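Local atomic coordinates of 4'-phospho-dehydrooxetanocin synthase (Bacillus megaterium, PDB entry 5UL3), a protein that catalyses the oxidative ring contraction of dAMP to an oxetane aldehyde in oxetanocin A biosynthesis, using S-adenosylmethionine, cobalamin and a [4Fe-4S] cluster. Residues D491-R495 with P532-V537; I611-H615 with L626-M630; H633-S637 with F661-H665; Q694-E698 with W728-G733. All blocks are in the same frame, centred on the assembly; numbering follows the deposited sequence. Where two conformers were deposited one is given.

Interaction 1: residues D491-R495 with P532-V537; sequences DFLER and PVYTIV
A carbonyl in the last turn of a helix has lost its next-turn donor, and a neighbouring loop can supply a replacement, as happens here for L493 O. Helix 484-493 ends within D491-R495, while P532-V537 enters through P532 (phi/psi -73/160) and tightens into a 3-10 turn over V533-T535, held by T535 N to P532 O (3.0 Å) and I536 N to V533 O (2.9 Å). T535 OG1 also bonds P532 O, at 2.6 Å. The CA atoms of L493 and V533 lie 4.8 Å apart, those of E494 and P532 4.9 Å.

Two backbone hydrogen bonds join the segments: Y534 N to L493 O at 2.9 Å, and a weak one from V533 N at 3.2 Å to R495 O, a loop carbonyl just after the helix. R495 O also receives a CA-H...O contact from P532 CA (3.3 Å).

Apolar contacts fill the buried side. L493 (m, t) sets CD2 3.7 Å from V537 CG2 and CB 4.0 Å from Y534 CB; F492 (chi1 t) brings CE2 to 3.8 Å from V533 CG1. Strand 470-473 of the partial TIM barrel borders this core, with I471 touching V533 and V537.

The charged ends find partners beyond the two segments: E494 with H638 and K642, R495 with D497 and E453. The joint therefore relies on main-chain hydrogen bonds and aliphatic packing.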
loop_
_atom_site.group_PDB
_atom_site.type_symbol
_atom_site.label_atom_id
_atom_site.label_comp_id
_atom_site.label_asym_id
_atom_site.label_seq_id
_atom_site.Cartn_x
_atom_site.Cartn_y
_atom_site.Cartn_z
ATOM N N ASP A 491 9.612 18.261 -21.567
ATOM C CA ASP A 491 10.255 17.550 -22.673
ATOM C C ASP A 491 10.238 16.041 -22.446
ATOM O O ASP A 491 9.860 15.270 -23.336
ATOM C CB ASP A 491 11.700 18.031 -22.842
ATOM C CG ASP A 491 11.797 19.412 -23.464
ATOM O OD1 ASP A 491 10.767 19.927 -23.951
ATOM O OD2 ASP A 491 12.916 19.974 -23.464
ATOM N N PHE A 492 10.683 15.602 -21.264
ATOM C CA PHE A 492 10.639 14.186 -20.908
ATOM C C PHE A 492 9.238 13.600 -21.084
ATOM O O PHE A 492 9.067 12.538 -21.699
ATOM C CB PHE A 492 11.108 14.004 -19.461
ATOM C CG PHE A 492 10.940 12.597 -18.919
ATOM C CD1 PHE A 492 11.936 11.641 -19.092
ATOM C CD2 PHE A 492 9.802 12.247 -18.214
ATOM C CE1 PHE A 492 11.798 10.355 -18.575
ATOM C CE2 PHE A 492 9.657 10.952 -17.702
ATOM C CZ PHE A 492 10.661 10.011 -17.885
ATOM N N LEU A 493 8.231 14.273 -20.524
ATOM C CA LEU A 493 6.861 13.775 -20.536
ATOM C C LEU A 493 6.256 13.731 -21.935
ATOM O O LEU A 493 5.329 12.950 -22.168
ATOM C CB LEU A 493 5.992 14.640 -19.623
ATOM C CG LEU A 493 6.346 14.503 -18.141
ATOM C CD1 LEU A 493 5.759 15.658 -17.408
ATOM C CD2 LEU A 493 5.793 13.179 -17.581
ATOM N N GLU A 494 6.749 14.546 -22.858
ATOM C CA GLU A 494 6.285 14.551 -24.240
ATOM C C GLU A 494 7.003 13.533 -25.120
ATOM O O GLU A 494 6.639 13.390 -26.290
ATOM C CB GLU A 494 6.432 15.961 -24.832
ATOM C CG GLU A 494 5.426 16.935 -24.267
ATOM C CD GLU A 494 5.779 18.390 -24.502
ATOM O OE1 GLU A 494 6.410 18.689 -25.542
ATOM O OE2 GLU A 494 5.432 19.228 -23.635
ATOM N N ARG A 495 7.998 12.812 -24.604
ATOM C CA ARG A 495 8.718 11.855 -25.438
ATOM C C ARG A 495 7.794 10.725 -25.876
ATOM O O ARG A 495 7.031 10.180 -25.071
ATOM C CB ARG A 495 9.933 11.301 -24.698
ATOM C CG ARG A 495 11.055 12.334 -24.625
ATOM C CD ARG A 495 12.305 11.766 -24.052
ATOM N NE ARG A 495 12.889 10.740 -24.903
ATOM C CZ ARG A 495 14.121 10.274 -24.744
ATOM N NH1 ARG A 495 14.884 10.757 -23.774
ATOM N NH2 ARG A 495 14.586 9.329 -25.545
ATOM N N PRO A 532 2.737 9.754 -25.692
ATOM C CA PRO A 532 3.758 10.376 -24.846
ATOM C C PRO A 532 3.722 9.831 -23.427
ATOM O O PRO A 532 2.726 9.274 -22.955
ATOM C CB PRO A 532 3.405 11.865 -24.878
ATOM C CG PRO A 532 1.984 11.934 -25.335
ATOM C CD PRO A 532 1.717 10.718 -26.155
ATOM N N VAL A 533 4.857 10.019 -22.741
ATOM C CA VAL A 533 5.028 9.477 -21.396
ATOM C C VAL A 533 3.953 9.994 -20.447
ATOM O O VAL A 533 3.479 9.255 -19.578
ATOM C CB VAL A 533 6.445 9.792 -20.867
ATOM C CG1 VAL A 533 6.555 9.433 -19.382
ATOM C CG2 VAL A 533 7.492 9.040 -21.680
ATOM N N TYR A 534 3.538 11.261 -20.590
ATOM C CA TYR A 534 2.576 11.789 -19.623
ATOM C C TYR A 534 1.279 10.988 -19.596
ATOM O O TYR A 534 0.552 11.063 -18.601
ATOM C CB TYR A 534 2.272 13.276 -19.867
ATOM C CG TYR A 534 1.603 13.643 -21.179
ATOM C CD1 TYR A 534 0.258 13.359 -21.414
ATOM C CD2 TYR A 534 2.302 14.353 -22.153
ATOM C CE1 TYR A 534 -0.361 13.725 -22.624
ATOM C CE2 TYR A 534 1.685 14.733 -23.365
ATOM C CZ TYR A 534 0.365 14.404 -23.590
ATOM O OH TYR A 534 -0.228 14.771 -24.788
ATOM N N THR A 535 0.998 10.184 -20.628
ATOM C CA THR A 535 -0.224 9.382 -20.609
ATOM C C THR A 535 -0.229 8.326 -19.503
ATOM O O THR A 535 -1.304 7.839 -19.153
ATOM C CB THR A 535 -0.465 8.706 -21.978
ATOM O OG1 THR A 535 0.615 7.812 -22.308
ATOM C CG2 THR A 535 -0.622 9.748 -23.093
ATOM N N ILE A 536 0.918 7.963 -18.924
ATOM C CA ILE A 536 0.933 6.965 -17.854
ATOM C C ILE A 536 1.283 7.571 -16.489
ATOM O O ILE A 536 1.540 6.824 -15.529
ATOM C CB ILE A 536 1.861 5.786 -18.195
ATOM C CG1 ILE A 536 3.308 6.266 -18.355
ATOM C CG2 ILE A 536 1.392 5.085 -19.469
ATOM C CD1 ILE A 536 4.324 5.139 -18.273
ATOM N N VAL A 537 1.266 8.901 -16.367
ATOM C CA VAL A 537 1.522 9.553 -15.090
ATOM C C VAL A 537 0.337 9.324 -14.170
ATOM O O VAL A 537 -0.814 9.527 -14.563
ATOM C CB VAL A 537 1.791 11.053 -15.293
ATOM C CG1 VAL A 537 1.695 11.799 -13.963
ATOM C CG2 VAL A 537 3.173 11.252 -15.909
#

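Interaction 2: residues I611-H615 with L626-M630; sequences IKSLH and LYSYM
Helices 588-617 and 620-648 meet here within about two turns of the short link between them, with I611-H615 and L626-M630 both fully helical. The two axes approach to 9.6 Å at a signed crossing angle of -147°, and the closest CA pair is H615 with L626, 5.9 Å. I611 (m, t) reaches across with CG2, 3.9 Å from M630 CG and 4.2 Å from L626 CD2, while I611 CD1 lies 4.3 Å from Y629 CD2. K612 points its CA-to-CB bond away, yet its CG lies 4.1 Å from M630 SD. Two consecutive helices running roughly antiparallel form a helical hairpin, part of the C-terminal helix bundle; L721 of helix 720-730 packs on both I611 and L614. L614 CB sits 3.9 Å from L626 CD1. H615 (chi1 t, chi2 -94°) takes M630 CE over its ring face in a CH-pi contact, 3.9 Å from the centroid, with M630 in the m, t, m rotamer; H615 NE2 comes 3.7 Å from Y627 CD1, the two ring planes inclined at 41°.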
loop_
_atom_site.group_PDB
_atom_site.type_symbol
_atom_site.label_atom_id
_atom_site.label_comp_id
_atom_site.label_asym_id
_atom_site.label_seq_id
_atom_site.Cartn_x
_atom_site.Cartn_y
_atom_site.Cartn_z
ATOM N N ILE A 611 -17.228 11.973 -14.577
ATOM C CA ILE A 611 -16.906 11.230 -15.794
ATOM C C ILE A 611 -16.223 9.916 -15.447
ATOM O O ILE A 611 -16.542 8.857 -16.006
ATOM C CB ILE A 611 -16.037 12.099 -16.717
ATOM C CG1 ILE A 611 -16.903 13.197 -17.360
ATOM C CG2 ILE A 611 -15.294 11.245 -17.765
ATOM C CD1 ILE A 611 -16.111 14.280 -18.038
ATOM N N LYS A 612 -15.282 9.959 -14.506
ATOM C CA LYS A 612 -14.589 8.739 -14.105
ATOM C C LYS A 612 -15.549 7.750 -13.454
ATOM O O LYS A 612 -15.472 6.538 -13.704
ATOM C CB LYS A 612 -13.441 9.101 -13.158
ATOM C CG LYS A 612 -12.302 8.099 -13.072
ATOM C CD LYS A 612 -10.992 8.842 -12.741
ATOM C CE LYS A 612 -11.260 10.135 -11.944
ATOM N NZ LYS A 612 -10.030 10.911 -11.575
ATOM N N SER A 613 -16.455 8.251 -12.613
ATOM C CA SER A 613 -17.445 7.400 -11.959
ATOM C C SER A 613 -18.386 6.753 -12.973
ATOM O O SER A 613 -18.710 5.565 -12.857
ATOM C CB SER A 613 -18.243 8.220 -10.945
ATOM O OG SER A 613 -19.284 7.457 -10.368
ATOM N N LEU A 614 -18.852 7.522 -13.961
ATOM C CA LEU A 614 -19.708 6.951 -14.999
ATOM C C LEU A 614 -18.953 5.927 -15.830
ATOM O O LEU A 614 -19.532 4.919 -16.254
ATOM C CB LEU A 614 -20.259 8.056 -15.905
ATOM C CG LEU A 614 -21.240 9.009 -15.232
ATOM C CD1 LEU A 614 -21.483 10.210 -16.125
ATOM C CD2 LEU A 614 -22.556 8.293 -14.941
ATOM N N HIS A 615 -17.659 6.158 -16.049
ATOM C CA HIS A 615 -16.878 5.285 -16.910
ATOM C C HIS A 615 -16.801 3.884 -16.333
ATOM O O HIS A 615 -16.844 2.899 -17.080
ATOM C CB HIS A 615 -15.477 5.870 -17.102
ATOM C CG HIS A 615 -14.533 4.962 -17.816
ATOM N ND1 HIS A 615 -13.679 4.108 -17.151
ATOM C CD2 HIS A 615 -14.291 4.780 -19.137
ATOM C CE1 HIS A 615 -12.963 3.432 -18.031
ATOM N NE2 HIS A 615 -13.315 3.820 -19.244
ATOM N N LEU A 626 -16.381 8.158 -22.815
ATOM C CA LEU A 626 -15.962 8.754 -21.550
ATOM C C LEU A 626 -14.449 8.694 -21.380
ATOM O O LEU A 626 -13.841 9.615 -20.825
ATOM C CB LEU A 626 -16.644 8.035 -20.391
ATOM C CG LEU A 626 -18.168 8.181 -20.328
ATOM C CD1 LEU A 626 -18.808 7.123 -19.432
ATOM C CD2 LEU A 626 -18.522 9.582 -19.840
ATOM N N TYR A 627 -13.825 7.605 -21.827
ATOM C CA TYR A 627 -12.374 7.523 -21.735
ATOM C C TYR A 627 -11.718 8.582 -22.604
ATOM O O TYR A 627 -10.710 9.188 -22.204
ATOM C CB TYR A 627 -11.896 6.121 -22.117
ATOM C CG TYR A 627 -10.454 5.862 -21.693
ATOM C CD1 TYR A 627 -10.160 5.451 -20.403
ATOM C CD2 TYR A 627 -9.413 6.023 -22.590
ATOM C CE1 TYR A 627 -8.851 5.209 -20.008
ATOM C CE2 TYR A 627 -8.087 5.787 -22.208
ATOM C CZ TYR A 627 -7.823 5.379 -20.919
ATOM O OH TYR A 627 -6.522 5.148 -20.532
ATOM N N SER A 628 -12.295 8.851 -23.785
ATOM C CA SER A 628 -11.712 9.855 -24.661
ATOM C C SER A 628 -11.767 11.236 -24.015
ATOM O O SER A 628 -10.844 12.040 -24.198
ATOM C CB SER A 628 -12.403 9.853 -26.033
ATOM O OG SER A 628 -13.550 10.694 -26.035
ATOM N N TYR A 629 -12.833 11.529 -23.260
ATOM C CA TYR A 629 -12.854 12.763 -22.475
ATOM C C TYR A 629 -11.681 12.802 -21.499
ATOM O O TYR A 629 -11.002 13.822 -21.361
ATOM C CB TYR A 629 -14.135 12.890 -21.670
ATOM C CG TYR A 629 -15.438 12.816 -22.428
ATOM C CD1 TYR A 629 -15.554 13.257 -23.737
ATOM C CD2 TYR A 629 -16.556 12.313 -21.797
ATOM C CE1 TYR A 629 -16.813 13.177 -24.407
ATOM C CE2 TYR A 629 -17.770 12.232 -22.432
ATOM C CZ TYR A 629 -17.895 12.667 -23.732
ATOM O OH TYR A 629 -19.153 12.564 -24.318
ATOM N N MET A 630 -11.467 11.700 -20.783
ATOM C CA MET A 630 -10.377 11.653 -19.812
ATOM C C MET A 630 -9.019 11.825 -20.481
ATOM O O MET A 630 -8.147 12.515 -19.944
ATOM C CB MET A 630 -10.451 10.351 -19.019
ATOM C CG MET A 630 -11.531 10.395 -17.951
ATOM S SD MET A 630 -11.711 8.841 -17.054
ATOM C CE MET A 630 -12.591 7.923 -18.257
#

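Interaction 3: residues H633-S637 with F661-H665; sequences HREIS and FLRMH. With EDO (1,2-ethanediol), chain T.
A carboxylate oxygen set among C-H groups is the uncommon element of this contact. E635, extended as t, t with chi3 at -72°, points from helix 620-648 toward the end of helix 652-664 and places OE2 3.2 Å from F661 CE1, 3.2 Å from H665 CE1 and 3.4 Å from M664 CE. The oxygen approaches F661 at the ring edge, near its plane. Both H633-S637 and F661-M664 are helical; H665 is the first residue to leave helical geometry (phi/psi -108/6). The backbones stay well apart, the nearest CA atoms being those of I636 and F661 at 9.2 Å, so side chains alone bridge the gap. F661 (chi1 t, chi2 82°) supplies much of the span, its CZ 4.3 Å from I636 CG1 (I636 in m, t).

R634 hydrogen-bonds a 1,2-ethanediol, probably from the crystallisation liquor, with NE to O1 and NH2 to O2, each 2.8 Å, and turns NH1 to V537 O.

This is a thinly packed contact within the C-terminal helix bundle, burying 170 Å². A carboxylate oxygen beside the edge of the F661 ring and close to C-H groups of H665 and M664 is consistent with a weak electrostatic attraction; the segments share no hydrogen bond.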
loop_
_atom_site.group_PDB
_atom_site.type_symbol
_atom_site.label_atom_id
_atom_site.label_comp_id
_atom_site.label_asym_id
_atom_site.label_seq_id
_atom_site.Cartn_x
_atom_site.Cartn_y
_atom_site.Cartn_z
ATOM N N HIS A 633 -8.741 15.560 -21.376
ATOM C CA HIS A 633 -8.489 16.329 -20.160
ATOM C C HIS A 633 -7.026 16.247 -19.734
ATOM O O HIS A 633 -6.413 17.264 -19.386
ATOM C CB HIS A 633 -9.386 15.820 -19.037
ATOM C CG HIS A 633 -9.010 16.323 -17.681
ATOM N ND1 HIS A 633 -8.545 15.494 -16.682
ATOM C CD2 HIS A 633 -9.042 17.568 -17.151
ATOM C CE1 HIS A 633 -8.304 16.211 -15.597
ATOM N NE2 HIS A 633 -8.601 17.472 -15.857
ATOM N N ARG A 634 -6.457 15.040 -19.750
ATOM C CA ARG A 634 -5.053 14.876 -19.377
ATOM C C ARG A 634 -4.150 15.653 -20.319
ATOM O O ARG A 634 -3.193 16.306 -19.890
ATOM C CB ARG A 634 -4.686 13.390 -19.389
ATOM C CG ARG A 634 -3.214 13.119 -19.084
ATOM C CD ARG A 634 -2.881 11.646 -19.354
ATOM N NE ARG A 634 -3.576 10.723 -18.454
ATOM C CZ ARG A 634 -3.098 10.314 -17.281
ATOM N NH1 ARG A 634 -1.909 10.749 -16.828
ATOM N NH2 ARG A 634 -3.806 9.458 -16.561
ATOM N N GLU A 635 -4.439 15.578 -21.612
ATOM C CA GLU A 635 -3.690 16.325 -22.610
ATOM C C GLU A 635 -3.781 17.828 -22.348
ATOM O O GLU A 635 -2.764 18.534 -22.323
ATOM C CB GLU A 635 -4.254 15.941 -23.980
ATOM C CG GLU A 635 -3.553 16.423 -25.205
ATOM C CD GLU A 635 -4.191 15.818 -26.447
ATOM O OE1 GLU A 635 -4.004 14.604 -26.670
ATOM O OE2 GLU A 635 -4.919 16.534 -27.165
ATOM N N ILE A 636 -4.995 18.330 -22.105
ATOM C CA ILE A 636 -5.170 19.757 -21.833
ATOM C C ILE A 636 -4.432 20.151 -20.560
ATOM O O ILE A 636 -3.836 21.232 -20.481
ATOM C CB ILE A 636 -6.668 20.113 -21.742
ATOM C CG1 ILE A 636 -7.381 19.852 -23.072
ATOM C CG2 ILE A 636 -6.849 21.569 -21.320
ATOM C CD1 ILE A 636 -8.924 19.940 -22.938
ATOM N N SER A 637 -4.456 19.280 -19.546
ATOM C CA SER A 637 -3.759 19.569 -18.293
ATOM C C SER A 637 -2.246 19.586 -18.482
ATOM O O SER A 637 -1.554 20.404 -17.864
ATOM C CB SER A 637 -4.145 18.541 -17.225
ATOM O OG SER A 637 -5.529 18.639 -16.915
ATOM N N PHE A 661 -0.794 22.069 -31.145
ATOM C CA PHE A 661 -1.846 21.561 -30.272
ATOM C C PHE A 661 -3.108 22.410 -30.386
ATOM O O PHE A 661 -4.214 21.879 -30.547
ATOM C CB PHE A 661 -1.337 21.513 -28.828
ATOM C CG PHE A 661 -2.376 21.120 -27.825
ATOM C CD1 PHE A 661 -2.685 19.788 -27.609
ATOM C CD2 PHE A 661 -3.044 22.087 -27.088
ATOM C CE1 PHE A 661 -3.646 19.429 -26.682
ATOM C CE2 PHE A 661 -4.000 21.735 -26.157
ATOM C CZ PHE A 661 -4.306 20.404 -25.954
ATOM N N LEU A 662 -2.958 23.737 -30.301
ATOM C CA LEU A 662 -4.113 24.624 -30.427
ATOM C C LEU A 662 -4.787 24.465 -31.781
ATOM O O LEU A 662 -6.019 24.502 -31.878
ATOM C CB LEU A 662 -3.691 26.079 -30.216
ATOM C CG LEU A 662 -3.205 26.412 -28.810
ATOM C CD1 LEU A 662 -2.826 27.883 -28.650
ATOM C CD2 LEU A 662 -4.273 26.019 -27.824
ATOM N N ARG A 663 -3.995 24.291 -32.840
ATOM C CA ARG A 663 -4.572 24.126 -34.170
ATOM C C ARG A 663 -5.319 22.804 -34.281
ATOM O O ARG A 663 -6.386 22.737 -34.901
ATOM C CB ARG A 663 -3.479 24.226 -35.231
ATOM C CG ARG A 663 -3.981 24.062 -36.651
ATOM C CD ARG A 663 -2.873 24.294 -37.660
ATOM N NE ARG A 663 -1.793 23.320 -37.519
ATOM C CZ ARG A 663 -1.779 22.131 -38.112
ATOM N NH1 ARG A 663 -2.791 21.761 -38.887
ATOM N NH2 ARG A 663 -0.754 21.310 -37.928
ATOM N N MET A 664 -4.783 21.745 -33.676
ATOM C CA MET A 664 -5.488 20.468 -33.653
ATOM C C MET A 664 -6.835 20.570 -32.950
ATOM O O MET A 664 -7.737 19.779 -33.243
ATOM C CB MET A 664 -4.620 19.411 -32.973
ATOM C CG MET A 664 -5.181 18.002 -33.033
ATOM S SD MET A 664 -4.325 16.883 -31.907
ATOM C CE MET A 664 -4.697 17.643 -30.327
ATOM N N HIS A 665 -6.998 21.536 -32.044
ATOM C CA HIS A 665 -8.242 21.718 -31.306
ATOM C C HIS A 665 -9.019 22.955 -31.741
ATOM O O HIS A 665 -10.034 23.281 -31.118
ATOM C CB HIS A 665 -7.959 21.777 -29.804
ATOM C CG HIS A 665 -7.697 20.435 -29.195
ATOM N ND1 HIS A 665 -6.977 20.270 -28.033
ATOM C CD2 HIS A 665 -8.056 19.192 -29.596
ATOM C CE1 HIS A 665 -6.903 18.982 -27.742
ATOM N NE2 HIS A 665 -7.548 18.308 -28.675
HETATM C C1 EDO T . -6.846 8.727 -19.519
HETATM O O1 EDO T . -5.544 9.238 -19.849
HETATM C C2 EDO T . -6.768 7.974 -18.207
HETATM O O2 EDO T . -6.496 8.911 -17.170
#

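Interaction 4: residues Q694-E698 with W728-G733; sequences QLIME and WFSDMG
W728 (chi1 t, chi2 94°) overlaps Q694, M697 and E698 with the six-membered part of its indole, CZ2 lying 3.5 Å from M697 CG and 3.7 Å from Q694 CG, and CH2 3.5 Å from E698 N. Q694-E698 of helix 683-709 is helical, as is W728-S730; M732 has left helical geometry (-57/138), and G733 has positive phi (72/-5), a region favourable to glycine. Two CA pairs give the register, E698 with F729 at 7.4 Å and Q694 with G733 at 7.6 Å.

Q694, with chi1 and chi2 both t, meets the segment after the helix: its OE1 accepts from G733 N at 2.7 Å, and its NE2 donates to a water (3.0 Å) that in turn donates to D731 O (2.9 Å). M732 (m, t, p) sets CE 3.8 Å from L695 CD2 and 3.3 Å from E698 OE1. E698 CG meets the F729 ring edge, 3.9 Å from CE1.

Within the bundle, helix 588-617 flanks the contact, N604 accepting from W728 NE1, while R702 pairs with E698 OE2 and makes a cation-pi contact with F729. One amide side chain thus satisfies main-chain polarity, directly and through water, beside a largely apolar indole interface.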
loop_
_atom_site.group_PDB
_atom_site.type_symbol
_atom_site.label_atom_id
_atom_site.label_comp_id
_atom_site.label_asym_id
_atom_site.label_seq_id
_atom_site.Cartn_x
_atom_site.Cartn_y
_atom_site.Cartn_z
ATOM N N GLN A 694 -8.245 27.781 -19.917
ATOM C CA GLN A 694 -9.479 27.120 -19.508
ATOM C C GLN A 694 -10.527 27.119 -20.617
ATOM O O GLN A 694 -11.413 26.259 -20.617
ATOM C CB GLN A 694 -10.028 27.791 -18.248
ATOM C CG GLN A 694 -11.306 27.153 -17.702
ATOM C CD GLN A 694 -11.790 27.799 -16.423
ATOM O OE1 GLN A 694 -12.076 28.995 -16.393
ATOM N NE2 GLN A 694 -11.890 27.010 -15.354
ATOM N N LEU A 695 -10.437 28.053 -21.570
ATOM C CA LEU A 695 -11.332 28.020 -22.724
ATOM C C LEU A 695 -11.179 26.731 -23.526
ATOM O O LEU A 695 -12.119 26.308 -24.210
ATOM C CB LEU A 695 -11.069 29.236 -23.621
ATOM C CG LEU A 695 -11.346 30.588 -22.968
ATOM C CD1 LEU A 695 -10.827 31.700 -23.880
ATOM C CD2 LEU A 695 -12.846 30.756 -22.714
ATOM N N ILE A 696 -10.012 26.087 -23.460
ATOM C CA ILE A 696 -9.862 24.806 -24.144
ATOM C C ILE A 696 -10.587 23.712 -23.376
ATOM O O ILE A 696 -11.217 22.832 -23.972
ATOM C CB ILE A 696 -8.377 24.457 -24.343
ATOM C CG1 ILE A 696 -7.652 25.613 -25.032
ATOM C CG2 ILE A 696 -8.250 23.194 -25.175
ATOM C CD1 ILE A 696 -6.167 25.439 -25.028
ATOM N N MET A 697 -10.519 23.747 -22.044
ATOM C CA MET A 697 -11.313 22.811 -21.255
ATOM C C MET A 697 -12.805 23.017 -21.500
ATOM O O MET A 697 -13.575 22.049 -21.539
ATOM C CB MET A 697 -10.991 22.966 -19.770
ATOM C CG MET A 697 -11.633 21.919 -18.886
ATOM S SD MET A 697 -10.868 20.294 -19.126
ATOM C CE MET A 697 -12.018 19.349 -18.138
ATOM N N GLU A 698 -13.236 24.274 -21.676
ATOM C CA GLU A 698 -14.644 24.506 -21.987
ATOM C C GLU A 698 -15.026 23.800 -23.278
ATOM O O GLU A 698 -16.097 23.192 -23.368
ATOM C CB GLU A 698 -14.957 26.005 -22.099
ATOM C CG GLU A 698 -16.460 26.221 -22.375
ATOM C CD GLU A 698 -16.840 27.632 -22.800
ATOM O OE1 GLU A 698 -15.946 28.458 -23.046
ATOM O OE2 GLU A 698 -18.060 27.905 -22.880
ATOM N N TRP A 728 -19.774 23.880 -13.614
ATOM C CA TRP A 728 -18.481 24.179 -14.236
ATOM C C TRP A 728 -18.580 25.386 -15.165
ATOM O O TRP A 728 -17.749 26.304 -15.106
ATOM C CB TRP A 728 -17.951 22.966 -15.007
ATOM C CG TRP A 728 -16.486 23.127 -15.373
ATOM C CD1 TRP A 728 -15.409 22.668 -14.663
ATOM C CD2 TRP A 728 -15.948 23.826 -16.505
ATOM N NE1 TRP A 728 -14.235 23.028 -15.291
ATOM C CE2 TRP A 728 -14.536 23.741 -16.421
ATOM C CE3 TRP A 728 -16.517 24.512 -17.583
ATOM C CZ2 TRP A 728 -13.693 24.307 -17.376
ATOM C CZ3 TRP A 728 -15.677 25.078 -18.529
ATOM C CH2 TRP A 728 -14.282 24.973 -18.419
ATOM N N PHE A 729 -19.586 25.394 -16.044
ATOM C CA PHE A 729 -19.736 26.514 -16.967
ATOM C C PHE A 729 -19.954 27.815 -16.209
ATOM O O PHE A 729 -19.355 28.842 -16.546
ATOM C CB PHE A 729 -20.884 26.244 -17.946
ATOM C CG PHE A 729 -20.604 25.103 -18.901
ATOM C CD1 PHE A 729 -19.421 25.074 -19.631
ATOM C CD2 PHE A 729 -21.506 24.047 -19.035
ATOM C CE1 PHE A 729 -19.140 24.032 -20.504
ATOM C CE2 PHE A 729 -21.240 23.001 -19.908
ATOM C CZ PHE A 729 -20.052 22.990 -20.641
ATOM N N SER A 730 -20.772 27.782 -15.155
ATOM C CA SER A 730 -21.039 29.003 -14.404
ATOM C C SER A 730 -19.833 29.460 -13.591
ATOM O O SER A 730 -19.751 30.641 -13.244
ATOM C CB SER A 730 -22.244 28.810 -13.482
ATOM O OG SER A 730 -21.825 28.492 -12.171
ATOM N N ASP A 731 -18.899 28.562 -13.283
ATOM C CA ASP A 731 -17.720 28.914 -12.499
ATOM C C ASP A 731 -16.517 29.297 -13.346
ATOM O O ASP A 731 -15.438 29.516 -12.782
ATOM C CB ASP A 731 -17.327 27.752 -11.578
ATOM C CG ASP A 731 -18.317 27.543 -10.457
ATOM O OD1 ASP A 731 -19.064 28.495 -10.150
ATOM O OD2 ASP A 731 -18.356 26.438 -9.883
ATOM N N MET A 732 -16.658 29.383 -14.669
ATOM C CA MET A 732 -15.503 29.658 -15.521
ATOM C C MET A 732 -14.823 30.963 -15.127
ATOM O O MET A 732 -15.483 31.972 -14.867
ATOM C CB MET A 732 -15.914 29.738 -16.987
ATOM C CG MET A 732 -16.240 28.406 -17.609
ATOM S SD MET A 732 -16.529 28.531 -19.370
ATOM C CE MET A 732 -14.984 29.205 -19.952
ATOM N N GLY A 733 -13.492 30.942 -15.105
ATOM C CA GLY A 733 -12.705 32.115 -14.763
ATOM C C GLY A 733 -12.743 32.520 -13.308
ATOM O O GLY A 733 -12.038 33.464 -12.928
HETATM O O HOH W 1 -13.054 27.937 -12.764
#

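Three of the four contacts belong to the C-terminal helix bundle; interaction 1 lies within the radical SAM region, and the bundle meets it through R634 of interaction 3, whose NH1 is 2.8 Å from V537 O. Interactions 2 and 3 follow each other along helix 620-648, their centres 17 Å apart. Interaction 4 packs on interaction 3 through L662 CD2 and I696 CD1, 3.4 Å apart, and through H633 CD2 and M697 CE, 3.6 Å. Toward the active site, the V537 side chain lies about 8 Å from that of E436, an S-adenosylmethionine-binding residue, and about 13 Å from cobalamin; the K612 side chain in interaction 2 is about 14 Å from that cofactor.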